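PDB 1RWR: filamentous hemagglutinin from Bordetella pertussis, which is an adhesin exported by two-partner secretion, its N-terminal secretion domain probably being recognised by the partner transporter in the outer membrane. Local coordinates for residues I136-V140 / G189-H195. Numbering follows the deposited sequence.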
ATOM      1  N   ILE A 136       7.349  -3.079 -13.114  1.00 18.83           N
ATOM      2  CA  ILE A 136       6.081  -2.408 -12.912  1.00 17.72           C
ATOM      3  C   ILE A 136       6.360  -0.976 -12.475  1.00 16.81           C
ATOM      4  O   ILE A 136       6.996  -0.749 -11.452  1.00 17.37           O
ATOM      5  CB  ILE A 136       5.277  -3.098 -11.805  1.00 18.25           C
ATOM      6  CG1 ILE A 136       5.016  -4.591 -12.118  1.00 20.08           C
ATOM      7  CG2 ILE A 136       3.980  -2.345 -11.607  1.00 16.28           C
ATOM      8  CD1 ILE A 136       4.439  -5.356 -11.015  1.00 20.96           C
ATOM      9  N   GLY A 137       5.914  -0.003 -13.253  1.00 16.30           N
ATOM     10  CA  GLY A 137       5.961   1.400 -12.857  1.00 15.84           C
ATOM     11  C   GLY A 137       4.561   1.862 -12.544  1.00 15.73           C
ATOM     12  O   GLY A 137       3.588   1.403 -13.150  1.00 17.80           O
ATOM     13  N   LEU A 138       4.443   2.732 -11.556  1.00 15.04           N
ATOM     14  CA  LEU A 138       3.151   3.238 -11.126  1.00 14.25           C
ATOM     15  C   LEU A 138       3.167   4.729 -11.315  1.00 14.98           C
ATOM     16  O   LEU A 138       3.918   5.418 -10.629  1.00 16.13           O
ATOM     17  CB  LEU A 138       2.944   2.915  -9.639  1.00 14.47           C
ATOM     18  CG  LEU A 138       2.920   1.414  -9.331  1.00 15.37           C
ATOM     19  CD1 LEU A 138       2.962   1.152  -7.851  1.00 16.76           C
ATOM     20  CD2 LEU A 138       1.713   0.724  -9.988  1.00 16.18           C
ATOM     21  N   ASP A 139       2.346   5.251 -12.210  1.00 15.30           N
ATOM     22  CA  ASP A 139       2.350   6.685 -12.482  1.00 14.44           C
ATOM     23  C   ASP A 139       1.197   7.314 -11.738  1.00 14.48           C
ATOM     24  O   ASP A 139       0.043   7.231 -12.142  1.00 13.30           O
ATOM     25  CB  ASP A 139       2.225   6.961 -13.966  1.00 15.27           C
ATOM     26  CG  ASP A 139       3.481   6.644 -14.684  1.00 16.78           C
ATOM     27  OD1 ASP A 139       4.562   6.910 -14.112  1.00 17.14           O
ATOM     28  OD2 ASP A 139       3.449   6.106 -15.805  1.00 17.44           O
ATOM     29  N   VAL A 140       1.560   7.945 -10.647  1.00 14.31           N
ATOM     30  CA  VAL A 140       0.592   8.621  -9.800  1.00 14.53           C
ATOM     31  C   VAL A 140       0.368  10.047 -10.267  1.00 15.11           C
ATOM     32  O   VAL A 140       1.269  10.883 -10.182  1.00 14.45           O
ATOM     33  CB  VAL A 140       1.070   8.647  -8.318  1.00 14.80           C
ATOM     34  CG1 VAL A 140       0.007   9.310  -7.491  1.00 14.54           C
ATOM     35  CG2 VAL A 140       1.350   7.233  -7.831  1.00 15.89           C
ATOM     36  N   GLY A 189       2.199  12.440  -3.823  1.00 12.58           N
ATOM     37  CA  GLY A 189       2.558  13.400  -4.866  1.00 12.88           C
ATOM     38  C   GLY A 189       2.528  12.775  -6.250  1.00 13.44           C
ATOM     39  O   GLY A 189       2.206  11.603  -6.418  1.00 12.75           O
ATOM     40  N   ALA A 190       2.818  13.608  -7.241  1.00 14.09           N
ATOM     41  CA  ALA A 190       2.872  13.175  -8.621  1.00 13.90           C
ATOM     42  C   ALA A 190       4.226  12.555  -8.843  1.00 14.43           C
ATOM     43  O   ALA A 190       5.249  13.244  -8.891  1.00 15.00           O
ATOM     44  CB  ALA A 190       2.610  14.342  -9.565  1.00 13.92           C
ATOM     45  N   ASN A 191       4.214  11.238  -8.889  1.00 14.09           N
ATOM     46  CA  ASN A 191       5.426  10.436  -8.968  1.00 13.71           C
ATOM     47  C   ASN A 191       5.279   9.268  -9.896  1.00 13.16           C
ATOM     48  O   ASN A 191       4.217   8.693 -10.020  1.00 12.68           O
ATOM     49  CB  ASN A 191       5.786   9.842  -7.590  1.00 12.48           C
ATOM     50  CG  ASN A 191       6.242  10.880  -6.577  1.00 13.65           C
ATOM     51  OD1 ASN A 191       7.242  11.553  -6.767  1.00 14.68           O
ATOM     52  ND2 ASN A 191       5.496  10.991  -5.479  1.00 13.76           N
ATOM     53  N   ARG A 192       6.371   8.873 -10.524  1.00 13.88           N
ATOM     54  CA  ARG A 192       6.475   7.519 -11.006  1.00 14.81           C
ATOM     55  C   ARG A 192       7.139   6.752  -9.875  1.00 14.75           C
ATOM     56  O   ARG A 192       8.224   7.135  -9.387  1.00 14.68           O
ATOM     57  CB  ARG A 192       7.364   7.407 -12.251  1.00 15.68           C
ATOM     58  CG  ARG A 192       7.680   5.911 -12.489  1.00 19.97           C
ATOM     59  CD  ARG A 192       8.057   5.591 -13.829  1.00 23.49           C
ATOM     60  NE  ARG A 192       6.925   5.564 -14.741  1.00 23.97           N
ATOM     61  CZ  ARG A 192       6.976   4.970 -15.907  1.00 23.37           C
ATOM     62  NH1 ARG A 192       8.094   4.351 -16.278  1.00 27.33           N
ATOM     63  NH2 ARG A 192       5.941   5.016 -16.707  1.00 21.43           N
ATOM     64  N   TYR A 193       6.498   5.672  -9.443  1.00 14.19           N
ATOM     65  CA  TYR A 193       7.081   4.784  -8.448  1.00 14.46           C
ATOM     66  C   TYR A 193       7.456   3.469  -9.088  1.00 14.63           C
ATOM     67  O   TYR A 193       6.602   2.758  -9.635  1.00 15.21           O
ATOM     68  CB  TYR A 193       6.082   4.536  -7.342  1.00 14.76           C
ATOM     69  CG  TYR A 193       6.617   3.937  -6.052  1.00 14.28           C
ATOM     70  CD1 TYR A 193       7.422   4.673  -5.201  1.00 14.61           C
ATOM     71  CD2 TYR A 193       6.261   2.659  -5.669  1.00 14.60           C
ATOM     72  CE1 TYR A 193       7.874   4.156  -3.993  1.00 15.07           C
ATOM     73  CE2 TYR A 193       6.714   2.127  -4.446  1.00 13.61           C
ATOM     74  CZ  TYR A 193       7.495   2.894  -3.616  1.00 12.34           C
ATOM     75  OH  TYR A 193       7.877   2.416  -2.392  1.00 13.39           O
ATOM     76  N   ASP A 194       8.738   3.158  -9.062  1.00 15.31           N
ATOM     77  CA  ASP A 194       9.186   1.896  -9.588  1.00 15.86           C
ATOM     78  C   ASP A 194       9.021   0.798  -8.535  1.00 15.71           C
ATOM     79  O   ASP A 194       9.648   0.836  -7.490  1.00 16.49           O
ATOM     80  CB  ASP A 194      10.653   1.983  -9.985  1.00 17.39           C
ATOM     81  CG  ASP A 194      11.142   0.669 -10.514  1.00 21.64           C
ATOM     82  OD1 ASP A 194      10.530   0.216 -11.495  1.00 26.63           O
ATOM     83  OD2 ASP A 194      12.047  -0.004 -10.013  1.00 25.75           O
ATOM     84  N   HIS A 195       8.238  -0.211  -8.847  1.00 15.85           N
ATOM     85  CA  HIS A 195       7.906  -1.261  -7.881  1.00 16.35           C
ATOM     86  C   HIS A 195       9.131  -2.088  -7.463  1.00 17.15           C
ATOM     87  O   HIS A 195       9.266  -2.486  -6.300  1.00 16.95           O
ATOM     88  CB  HIS A 195       6.817  -2.160  -8.456  1.00 16.97           C
ATOM     89  CG  HIS A 195       6.409  -3.248  -7.530  1.00 19.01           C
ATOM     90  ND1 HIS A 195       5.488  -3.062  -6.511  1.00 22.38           N
ATOM     91  CD2 HIS A 195       6.828  -4.527  -7.438  1.00 18.63           C
ATOM     92  CE1 HIS A 195       5.362  -4.190  -5.837  1.00 18.97           C
ATOM     93  NE2 HIS A 195       6.165  -5.090  -6.374  1.00 21.98           N
TER
HETATM   94  O   HOH W   1       9.829  -2.201 -11.471  1.00 34.36           O
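L138 and Y193 form the central hydrogen-bonded pair of an antiparallel strand contact, where 136-140 meets 191-194 in the middle of a four-stranded sheet lying against the parallel strands of a beta-helix. Y193 N gives a straight bond to L138 O (2.9 Å), and L138 N returns a more bent one to Y193 O. Beyond this pair, H195 N reaches I136 O at 2.9 Å, nearly in line with the carbonyl, while V140 N binds N191 O at 2.8 Å.

On the more exposed face, R192 grips the D139 carboxylate side-on: NE meets OD1 at 2.8 Å and NH2 meets OD2 at 2.9 Å. The two planes lie only 20° apart, and the bend of the arginine chain at chi3 (-76°) turns the guanidinium edge onto the acid. Paired salt-bridge bonds thus limit rotation of both groups.

The other face is buried: L138 and V140 pack on T125, V140 and Y193 on V163, and the Y193 hydroxyl is hydrogen-bonded to D161. Strand 135-140 pairs antiparallel with 128-132 and strand 191-194 with 199-202, so that two beta-hairpins are joined edge to edge, an extra-helical sheet over the right-handed beta-helix of a TPS domain.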